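Local coordinates for 3-hydroxyacyl-CoA dehydrogenase (Brucella suis, PDB 4O5O), which probably catalyses the NAD-dependent oxidation of 3-hydroxyacyl-CoA to 3-ketoacyl-CoA, as a member of the short-chain dehydrogenase family, at residues 52-55 with 60-63; 76-81 with 131-136; 121-126 with 177-182; 199-204 with 219-224. All blocks are in the same frame, centred on the assembly; numbering follows the deposited sequence.

Interaction 1 (52-55 with 60-63); sequences AGAK and SARF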
loop_
_atom_site.group_PDB
_atom_site.type_symbol
_atom_site.label_atom_id
_atom_site.label_comp_id
_atom_site.label_asym_id
_atom_site.label_seq_id
_atom_site.Cartn_x
_atom_site.Cartn_y
_atom_site.Cartn_z
ATOM N N ALA B 52 -7.866 13.506 -36.888
ATOM C CA ALA B 52 -8.596 14.740 -36.582
ATOM C C ALA B 52 -7.892 15.496 -35.456
ATOM O O ALA B 52 -7.818 16.732 -35.480
ATOM C CB ALA B 52 -10.055 14.438 -36.209
ATOM N N GLY B 53 -7.359 14.764 -34.478
ATOM C CA GLY B 53 -6.699 15.413 -33.366
ATOM C C GLY B 53 -5.439 16.127 -33.814
ATOM O O GLY B 53 -5.190 17.277 -33.439
ATOM N N ALA B 54 -4.642 15.455 -34.635
ATOM C CA ALA B 54 -3.393 16.058 -35.099
ATOM C C ALA B 54 -3.702 17.294 -35.941
ATOM O O ALA B 54 -3.000 18.322 -35.841
ATOM C CB ALA B 54 -2.599 15.066 -35.917
ATOM N N LYS B 55 -4.736 17.196 -36.779
ATOM C CA LYS B 55 -5.131 18.320 -37.611
ATOM C C LYS B 55 -5.533 19.529 -36.764
ATOM O O LYS B 55 -5.167 20.687 -37.076
ATOM C CB LYS B 55 -6.282 17.930 -38.560
ATOM C CG LYS B 55 -6.570 18.974 -39.629
ATOM C CD LYS B 55 -7.807 18.628 -40.451
ATOM C CE LYS B 55 -8.183 19.733 -41.444
ATOM N NZ LYS B 55 -9.387 19.377 -42.257
ATOM N N SER B 60 2.688 21.562 -34.872
ATOM C CA SER B 60 3.454 20.934 -33.792
ATOM C C SER B 60 3.017 19.483 -33.484
ATOM O O SER B 60 3.622 18.831 -32.632
ATOM C CB SER B 60 3.410 21.795 -32.522
ATOM O OG SER B 60 4.124 23.001 -32.733
ATOM N N ALA B 61 2.009 18.978 -34.199
ATOM C CA ALA B 61 1.496 17.634 -33.989
ATOM C C ALA B 61 1.629 16.758 -35.238
ATOM O O ALA B 61 1.533 17.234 -36.377
ATOM C CB ALA B 61 0.044 17.676 -33.533
ATOM N N ARG B 62 1.848 15.462 -35.007
ATOM C CA ARG B 62 1.756 14.432 -36.037
ATOM C C ARG B 62 0.976 13.258 -35.471
ATOM O O ARG B 62 0.987 13.036 -34.266
ATOM C CB ARG B 62 3.153 13.935 -36.446
ATOM C CG ARG B 62 4.133 14.978 -36.949
ATOM C CD ARG B 62 3.828 15.489 -38.355
ATOM N NE ARG B 62 4.898 16.393 -38.780
ATOM C CZ ARG B 62 4.997 17.676 -38.428
ATOM N NH1 ARG B 62 4.067 18.255 -37.679
ATOM N NH2 ARG B 62 6.041 18.387 -38.823
ATOM N N PHE B 63 0.329 12.483 -36.323
ATOM C CA PHE B 63 -0.329 11.245 -35.956
ATOM C C PHE B 63 0.253 10.058 -36.711
ATOM O O PHE B 63 0.562 10.142 -37.906
ATOM C CB PHE B 63 -1.829 11.320 -36.296
ATOM C CG PHE B 63 -2.559 10.009 -36.100
ATOM C CD1 PHE B 63 -2.717 9.477 -34.830
ATOM C CD2 PHE B 63 -3.064 9.297 -37.179
ATOM C CE1 PHE B 63 -3.355 8.255 -34.629
ATOM C CE2 PHE B 63 -3.723 8.081 -36.997
ATOM C CZ PHE B 63 -3.874 7.555 -35.710
#
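Ala54, near the C-terminal end of a helix, and Ala61, at the start of the following strand, bring their CA atoms to 5.3 Å, the closest CA pair of segments 52-55 and 60-63. Four residues lie between Lys55 and Ser60, enough to finish the helix and turn the chain back into a strand whose extended backbone passes beside the last helical turns. No hydrogen bond links the two segments; methyl and methylene groups do the packing. Ala54 points its CB at the strand and meets Phe63 CB at 3.8 Å, while the same methyl lies 4.0 Å from Arg62 C and so rests on the backbone between the inward-facing residues. Ala61 answers from the strand, its CB 3.9 Å from Ala54 O. Alanine suits both places, because its short side chain lets helix and strand come close. Phe63 contributes its CB alone: with CG anti to the backbone N (chi1 173°), the ring is carried away from 52-55. Arg62, between Ala61 and Phe63, points the other way, and its NH1 is bonded to the carbonyl oxygens of Ala61, from above the carbonyl plane, and Ala59. The contact closes the second half of the beta-alpha-beta unit of the Rossmann fold formed by strand 39-44, helix 47-57 and strand 61-65. Ala61 and Phe63 also touch Leu42 of strand 39-44, and Arg62 packs on Ala84 and Phe85 of helix 71-85.

Interaction 2 (76-81 with 131-136); sequences AAIAAA and RLAAEA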
loop_
_atom_site.group_PDB
_atom_site.type_symbol
_atom_site.label_atom_id
_atom_site.label_comp_id
_atom_site.label_asym_id
_atom_site.label_seq_id
_atom_site.Cartn_x
_atom_site.Cartn_y
_atom_site.Cartn_z
ATOM N N ALA B 76 7.944 1.487 -35.445
ATOM C CA ALA B 76 7.575 2.464 -36.491
ATOM C C ALA B 76 7.206 3.819 -35.897
ATOM O O ALA B 76 7.488 4.869 -36.486
ATOM C CB ALA B 76 6.450 1.954 -37.371
ATOM N N ALA B 77 6.597 3.784 -34.711
ATOM C CA ALA B 77 6.166 4.995 -34.014
ATOM C C ALA B 77 7.375 5.803 -33.530
ATOM O O ALA B 77 7.459 7.034 -33.717
ATOM C CB ALA B 77 5.261 4.635 -32.845
ATOM N N ILE B 78 8.343 5.106 -32.951
ATOM C CA ILE B 78 9.579 5.764 -32.530
ATOM C C ILE B 78 10.251 6.403 -33.742
ATOM O O ILE B 78 10.665 7.559 -33.700
ATOM C CB ILE B 78 10.578 4.765 -31.935
ATOM C CG1 ILE B 78 10.023 4.074 -30.692
ATOM C CG2 ILE B 78 11.921 5.439 -31.680
ATOM C CD1 ILE B 78 9.592 4.980 -29.572
ATOM N N ALA B 79 10.350 5.643 -34.830
ATOM C CA ALA B 79 11.044 6.146 -36.002
ATOM C C ALA B 79 10.295 7.337 -36.605
ATOM O O ALA B 79 10.915 8.283 -37.092
ATOM C CB ALA B 79 11.216 5.044 -37.043
ATOM N N ALA B 80 8.966 7.287 -36.583
ATOM C CA ALA B 80 8.172 8.400 -37.077
ATOM C C ALA B 80 8.421 9.684 -36.263
ATOM O O ALA B 80 8.532 10.775 -36.816
ATOM C CB ALA B 80 6.692 8.037 -37.089
ATOM N N ALA B 81 8.532 9.551 -34.943
ATOM C CA ALA B 81 8.787 10.692 -34.086
ATOM C C ALA B 81 10.183 11.297 -34.366
ATOM O O ALA B 81 10.351 12.514 -34.446
ATOM C CB ALA B 81 8.615 10.307 -32.620
ATOM N N ARG B 131 9.764 0.402 -23.438
ATOM C CA ARG B 131 11.091 -0.148 -23.728
ATOM C C ARG B 131 11.689 0.562 -24.950
ATOM O O ARG B 131 12.887 0.904 -24.987
ATOM C CB ARG B 131 11.044 -1.672 -23.881
ATOM C CG ARG B 131 10.478 -2.174 -25.195
ATOM C CD ARG B 131 10.147 -3.659 -25.245
ATOM N NE ARG B 131 9.577 -3.893 -26.573
ATOM C CZ ARG B 131 10.235 -4.254 -27.663
ATOM N NH1 ARG B 131 11.485 -4.689 -27.594
ATOM N NH2 ARG B 131 9.580 -4.236 -28.812
ATOM N N LEU B 132 10.845 0.804 -25.946
ATOM C CA LEU B 132 11.314 1.429 -27.180
ATOM C C LEU B 132 11.570 2.946 -27.000
ATOM O O LEU B 132 12.546 3.508 -27.539
ATOM C CB LEU B 132 10.305 1.171 -28.319
ATOM C CG LEU B 132 10.115 -0.303 -28.655
ATOM C CD1 LEU B 132 8.967 -0.435 -29.644
ATOM C CD2 LEU B 132 11.405 -0.935 -29.201
ATOM N N ALA B 133 10.703 3.624 -26.246
ATOM C CA ALA B 133 10.943 5.023 -25.967
ATOM C C ALA B 133 12.188 5.196 -25.125
ATOM O O ALA B 133 12.961 6.136 -25.356
ATOM C CB ALA B 133 9.773 5.666 -25.276
ATOM N N ALA B 134 12.380 4.323 -24.145
ATOM C CA ALA B 134 13.569 4.418 -23.292
ATOM C C ALA B 134 14.850 4.270 -24.106
ATOM O O ALA B 134 15.830 4.989 -23.888
ATOM C CB ALA B 134 13.537 3.360 -22.195
ATOM N N GLU B 135 14.838 3.334 -25.053
ATOM C CA GLU B 135 15.974 3.127 -25.932
ATOM C C GLU B 135 16.330 4.405 -26.698
ATOM O O GLU B 135 17.499 4.766 -26.843
ATOM C CB GLU B 135 15.629 1.987 -26.894
ATOM C CG GLU B 135 16.812 1.613 -27.794
ATOM C CD GLU B 135 16.496 0.482 -28.751
ATOM O OE1 GLU B 135 15.356 0.407 -29.252
ATOM O OE2 GLU B 135 17.396 -0.359 -28.987
ATOM N N ALA B 136 15.309 5.083 -27.208
ATOM C CA ALA B 136 15.522 6.348 -27.920
ATOM C C ALA B 136 16.015 7.472 -26.957
ATOM O O ALA B 136 16.979 8.186 -27.243
ATOM C CB ALA B 136 14.228 6.732 -28.622
#
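Ile78 lays its side chain over one turn of helix 112-137, from Leu132 to Ala136, joining two neighbouring helices of the Rossmann fold. The axes of 76-81 and 131-136 run in roughly the same direction, 10.0 Å apart at closest approach and crossing at -35°. The beta-branched isoleucine suits this position because its two branches reach successive parts of the same helical surface. CG1 meets Leu132 CB at 3.8 Å, the two side chains crossing at a slant, and CG2 takes the other direction to Ala136 CB, 4.0 Å away. Ala133 and Ala136 keep this surface low, which allows the larger isoleucine to settle against it; no hydrogen bond joins the segments. Ile88 touches Ile78, Ala81 and Ala136, bridging the two helices, while Ala77 and Ala81 face strand 39-44. Helix 112-137 also meets the second subunit: Arg131 NH1 is bonded to His110 O of that chain, and its NH2 forms a salt bridge with Asp71 of its own chain. The end of the longer Ile78 branch dips to the backbone, with chi2 at -57° placing CD1 3.8 Å from Ala133 N.

Interaction 3 (121-126 with 177-182); sequences INLIGT and AAMTLP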
loop_
_atom_site.group_PDB
_atom_site.type_symbol
_atom_site.label_atom_id
_atom_site.label_comp_id
_atom_site.label_asym_id
_atom_site.label_seq_id
_atom_site.Cartn_x
_atom_site.Cartn_y
_atom_site.Cartn_z
ATOM N N ILE B 121 -3.425 -5.007 -24.334
ATOM C CA ILE B 121 -3.463 -3.591 -24.633
ATOM C C ILE B 121 -2.887 -2.762 -23.481
ATOM O O ILE B 121 -2.050 -1.887 -23.666
ATOM C CB ILE B 121 -4.897 -3.133 -24.947
ATOM C CG1 ILE B 121 -5.419 -3.798 -26.236
ATOM C CG2 ILE B 121 -4.944 -1.610 -25.067
ATOM C CD1 ILE B 121 -6.915 -3.734 -26.413
ATOM N N ASN B 122 -3.347 -3.046 -22.268
ATOM C CA ASN B 122 -3.101 -2.144 -21.149
ATOM C C ASN B 122 -1.699 -2.300 -20.548
ATOM O O ASN B 122 -1.083 -1.300 -20.135
ATOM C CB ASN B 122 -4.087 -2.419 -20.033
ATOM C CG ASN B 122 -5.490 -2.004 -20.359
ATOM O OD1 ASN B 122 -5.758 -1.509 -21.446
ATOM N ND2 ASN B 122 -6.395 -2.166 -19.407
ATOM N N LEU B 123 -1.211 -3.542 -20.495
ATOM C CA LEU B 123 0.028 -3.886 -19.820
ATOM C C LEU B 123 1.155 -4.172 -20.815
ATOM O O LEU B 123 2.189 -3.505 -20.797
ATOM C CB LEU B 123 -0.190 -5.037 -18.846
ATOM C CG LEU B 123 1.062 -5.515 -18.100
ATOM C CD1 LEU B 123 1.780 -4.370 -17.393
ATOM C CD2 LEU B 123 0.669 -6.605 -17.123
ATOM N N ILE B 124 0.948 -5.128 -21.718
ATOM C CA ILE B 124 1.956 -5.404 -22.725
ATOM C C ILE B 124 2.198 -4.195 -23.612
ATOM O O ILE B 124 3.361 -3.861 -23.897
ATOM C CB ILE B 124 1.663 -6.681 -23.520
ATOM C CG1 ILE B 124 1.647 -7.873 -22.536
ATOM C CG2 ILE B 124 2.714 -6.896 -24.619
ATOM C CD1 ILE B 124 1.153 -9.174 -23.113
ATOM N N GLY B 125 1.143 -3.498 -24.017
ATOM C CA GLY B 125 1.316 -2.300 -24.860
ATOM C C GLY B 125 2.104 -1.201 -24.173
ATOM O O GLY B 125 2.934 -0.531 -24.785
ATOM N N THR B 126 1.846 -0.994 -22.896
ATOM C CA THR B 126 2.570 0.007 -22.112
ATOM C C THR B 126 4.055 -0.351 -21.963
ATOM O O THR B 126 4.905 0.471 -22.183
ATOM C CB THR B 126 1.866 0.233 -20.753
ATOM O OG1 THR B 126 0.739 1.110 -20.976
ATOM C CG2 THR B 126 2.776 0.860 -19.700
ATOM N N ALA B 177 1.294 -0.558 -12.423
ATOM C CA ALA B 177 1.727 0.097 -11.205
ATOM C C ALA B 177 3.004 -0.541 -10.638
ATOM O O ALA B 177 3.968 0.151 -10.284
ATOM C CB ALA B 177 0.623 0.110 -10.162
ATOM N N ALA B 178 3.027 -1.873 -10.581
ATOM C CA ALA B 178 4.141 -2.618 -9.953
ATOM C C ALA B 178 5.443 -2.531 -10.726
ATOM O O ALA B 178 6.491 -2.707 -10.150
ATOM C CB ALA B 178 3.759 -4.074 -9.702
ATOM N N MET B 179 5.360 -2.336 -12.039
ATOM C CA MET B 179 6.510 -2.144 -12.904
ATOM C C MET B 179 7.275 -0.861 -12.625
ATOM O O MET B 179 8.439 -0.734 -13.025
ATOM C CB MET B 179 6.080 -1.993 -14.390
ATOM C CG MET B 179 5.664 -3.208 -15.096
ATOM S SD MET B 179 5.950 -2.904 -16.831
ATOM C CE MET B 179 4.817 -1.635 -17.408
ATOM N N THR B 180 6.586 0.140 -12.084
ATOM C CA THR B 180 7.147 1.488 -12.053
ATOM C C THR B 180 8.538 1.444 -11.381
ATOM O O THR B 180 9.505 2.018 -11.892
ATOM C CB THR B 180 6.220 2.463 -11.330
ATOM O OG1 THR B 180 4.892 2.318 -11.805
ATOM C CG2 THR B 180 6.670 3.887 -11.515
ATOM N N LEU B 181 8.625 0.838 -10.200
ATOM C CA LEU B 181 9.882 0.813 -9.448
ATOM C C LEU B 181 11.055 0.104 -10.117
ATOM O O LEU B 181 12.113 0.720 -10.255
ATOM C CB LEU B 181 9.647 0.322 -8.024
ATOM C CG LEU B 181 10.871 0.319 -7.124
ATOM C CD1 LEU B 181 11.391 1.748 -6.908
ATOM C CD2 LEU B 181 10.530 -0.398 -5.822
ATOM N N PRO B 182 10.910 -1.159 -10.549
ATOM C CA PRO B 182 12.045 -1.802 -11.176
ATOM C C PRO B 182 12.490 -1.101 -12.445
ATOM O O PRO B 182 13.689 -1.091 -12.751
ATOM C CB PRO B 182 11.533 -3.230 -11.481
ATOM C CG PRO B 182 10.029 -3.155 -11.381
ATOM C CD PRO B 182 9.802 -2.101 -10.322
#
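Met179 reaches from segment 177-182 to Leu123 and Thr126 of segment 121-126, spanning a gap in which the nearest CA atoms, those of Leu123 and Met179, are still 9.6 Å apart. Along 177-182, Ala177 comes first, and its carbonyl oxygen serves the helix itself. Met179, two residues on, carries the contact. Its long, flexible chain bends at chi3 (-68°), and the terminal methyl CE rests against both Thr126 CG2, at 4.0 Å, and Leu123 CD1, at 4.1 Å. With CG anti to the backbone N (chi1 178°), beside the carbonyl carbon, Leu123 brings CD1 to the methionine. Thr126 offers its methyl, while OG1 lies 3.1 Å from Asn122 O on its own helix. Met179 also packs on Phe127 and Leu130 of helix 112-137. Next, Thr180 turns its hydroxyl back to Ala177, OG1 lying 2.8 Å from Ala177 O and also hydrogen-bonded to Thr196 OG1; Ala177 O accepts from Thr180 N as well, on the same face of its plane. Pro182 lacks an N-H, in keeping with the helix being kinked here. Ala178, Met179 and Pro182 pack respectively on Ser170, Ala171 and Gln163 of the second subunit, the small Ala178 fitting the close approach of another chain. These two long helices are the pair around which short-chain dehydrogenases commonly dimerise. The contact between them is wholly apolar and buried, so it rests on dispersion and the exclusion of water.

Interaction 4 (199-204 with 219-224); sequences PGIFKT and GASVPF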
loop_
_atom_site.group_PDB
_atom_site.type_symbol
_atom_site.label_atom_id
_atom_site.label_comp_id
_atom_site.label_asym_id
_atom_site.label_seq_id
_atom_site.Cartn_x
_atom_site.Cartn_y
_atom_site.Cartn_z
ATOM N N PRO B 199 -5.564 7.133 -12.333
ATOM C CA PRO B 199 -6.770 7.949 -12.320
ATOM C C PRO B 199 -7.973 7.291 -11.660
ATOM O O PRO B 199 -8.131 6.068 -11.745
ATOM C CB PRO B 199 -7.066 8.194 -13.808
ATOM C CG PRO B 199 -5.901 7.709 -14.563
ATOM C CD PRO B 199 -5.198 6.713 -13.689
ATOM N N GLY B 200 -8.835 8.120 -11.066
ATOM C CA GLY B 200 -10.173 7.709 -10.687
ATOM C C GLY B 200 -11.107 7.761 -11.855
ATOM O O GLY B 200 -10.739 7.366 -12.967
ATOM N N ILE B 201 -12.319 8.248 -11.606
ATOM C CA ILE B 201 -13.331 8.267 -12.619
ATOM C C ILE B 201 -13.248 9.592 -13.410
ATOM O O ILE B 201 -13.505 10.676 -12.866
ATOM C CB ILE B 201 -14.749 8.103 -12.027
ATOM C CG1 ILE B 201 -14.852 6.859 -11.144
ATOM C CG2 ILE B 201 -15.736 7.996 -13.178
ATOM C CD1 ILE B 201 -16.080 6.812 -10.244
ATOM N N PHE B 202 -12.901 9.489 -14.699
ATOM C CA PHE B 202 -12.792 10.636 -15.588
ATOM C C PHE B 202 -13.818 10.582 -16.710
ATOM O O PHE B 202 -14.312 9.518 -17.070
ATOM C CB PHE B 202 -11.389 10.710 -16.190
ATOM C CG PHE B 202 -10.392 11.347 -15.260
ATOM C CD1 PHE B 202 -9.980 10.706 -14.117
ATOM C CD2 PHE B 202 -9.952 12.634 -15.483
ATOM C CE1 PHE B 202 -9.124 11.343 -13.223
ATOM C CE2 PHE B 202 -9.119 13.281 -14.596
ATOM C CZ PHE B 202 -8.692 12.629 -13.462
ATOM N N LYS B 203 -14.144 11.757 -17.221
ATOM C CA LYS B 203 -15.023 11.914 -18.382
ATOM C C LYS B 203 -14.297 11.559 -19.696
ATOM O O LYS B 203 -13.845 12.436 -20.429
ATOM C CB LYS B 203 -15.520 13.363 -18.423
ATOM N N THR B 204 -14.218 10.261 -19.962
ATOM C CA THR B 204 -13.614 9.683 -21.157
ATOM C C THR B 204 -14.741 9.348 -22.124
ATOM O O THR B 204 -15.894 9.406 -21.747
ATOM C CB THR B 204 -12.918 8.349 -20.813
ATOM O OG1 THR B 204 -13.913 7.423 -20.344
ATOM C CG2 THR B 204 -11.862 8.537 -19.750
ATOM N N GLY B 219 -20.213 9.998 -10.417
ATOM C CA GLY B 219 -19.745 11.239 -9.833
ATOM C C GLY B 219 -20.070 11.338 -8.349
ATOM O O GLY B 219 -19.271 11.856 -7.568
ATOM N N ALA B 220 -21.253 10.859 -7.970
ATOM C CA ALA B 220 -21.692 10.921 -6.569
ATOM C C ALA B 220 -20.873 10.022 -5.645
ATOM O O ALA B 220 -20.866 10.228 -4.424
ATOM C CB ALA B 220 -23.168 10.572 -6.453
ATOM N N SER B 221 -20.180 9.029 -6.200
ATOM C CA SER B 221 -19.332 8.178 -5.382
ATOM C C SER B 221 -18.011 8.830 -5.003
ATOM O O SER B 221 -17.301 8.292 -4.167
ATOM C CB SER B 221 -19.032 6.846 -6.077
ATOM O OG SER B 221 -18.236 6.997 -7.232
ATOM N N VAL B 222 -17.684 9.970 -5.606
ATOM C CA VAL B 222 -16.399 10.642 -5.388
ATOM C C VAL B 222 -16.514 11.697 -4.272
ATOM O O VAL B 222 -17.322 12.616 -4.394
ATOM C CB VAL B 222 -15.927 11.308 -6.684
ATOM C CG1 VAL B 222 -14.587 11.974 -6.503
ATOM C CG2 VAL B 222 -15.873 10.293 -7.823
ATOM N N PRO B 223 -15.710 11.572 -3.180
ATOM C CA PRO B 223 -15.917 12.513 -2.057
ATOM C C PRO B 223 -15.761 13.991 -2.422
ATOM O O PRO B 223 -16.678 14.800 -2.216
ATOM C CB PRO B 223 -14.867 12.075 -1.030
ATOM C CG PRO B 223 -14.712 10.607 -1.265
ATOM C CD PRO B 223 -14.865 10.427 -2.763
ATOM N N PHE B 224 -14.631 14.356 -3.012
ATOM C CA PHE B 224 -14.477 15.765 -3.437
ATOM C C PHE B 224 -13.303 15.867 -4.391
ATOM O O PHE B 224 -12.198 15.454 -4.034
ATOM C CB PHE B 224 -14.249 16.758 -2.258
ATOM C CG PHE B 224 -14.399 18.177 -2.683
ATOM C CD1 PHE B 224 -15.635 18.798 -2.679
ATOM C CD2 PHE B 224 -13.317 18.877 -3.211
ATOM C CE1 PHE B 224 -15.770 20.075 -3.188
ATOM C CE2 PHE B 224 -13.462 20.151 -3.719
ATOM C CZ PHE B 224 -14.687 20.757 -3.702
#
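Ile201 and Val222 supply the apolar part of this contact, joining the loop that follows strand 192-199 to the chain leaving helix 212-220. Ile201 CD1 approaches Val222 CG2 to 4.2 Å, a methyl-to-methyl touch made by the far end of the isoleucine. That end reaches so far because its side chain is extended at chi2 (165°), carrying CD1 across a gap where the closest CA atoms, Ile201 and Gly219, are 7.6 Å apart. Leu258 and Leu228 pack on Ile201 as well, giving the branched side chain further apolar neighbours. The second approach is between unlike groups: Ser221 OG lies 3.7 Å from the same CD1, a van der Waals contact. No hydrogen bond crosses. Within 219-224, Val222 N bonds to Gly219 O at 3.2 Å; outside the segments, Ser221 OG bonds to Leu218 O, and Ile201 and Lys203 bond through their backbones to Gly229. Thr204, at an N-cap position, begins helix 205-209 with a weak bond from its side chain to Met207 N. In short-chain dehydrogenases this region after the sixth strand commonly covers the cofactor and substrate pocket, and the helical excursion between the segments is consistent with that lid. With a single isoleucine methyl making the side-chain contacts, the chemistry implies an attachment that rests on van der Waals packing, with no directional bond across.

Interaction 1 precedes interactions 2 and 3, whose segments alternate along the chain of the Rossmann fold. Strand 61-65 of interaction 1 is followed by helix 71-85 of interaction 2; the centres of these two contacts are 18 Å apart. Helix 112-137 serves both interaction 2 and interaction 3, whose centres are 17 Å apart with nearest atoms about 5 Å apart. Both contacts on that helix also touch the second subunit, so packing within the chain continues into the assembly. Interaction 4 stands apart, its centre 33 Å from interaction 2 and 23 Å from interaction 3, in the probable substrate lid. The Gly-rich pattern of Gly22, Gly24 and Ala27, probably the cofactor site, lies near the side chain of Phe63 without touching it.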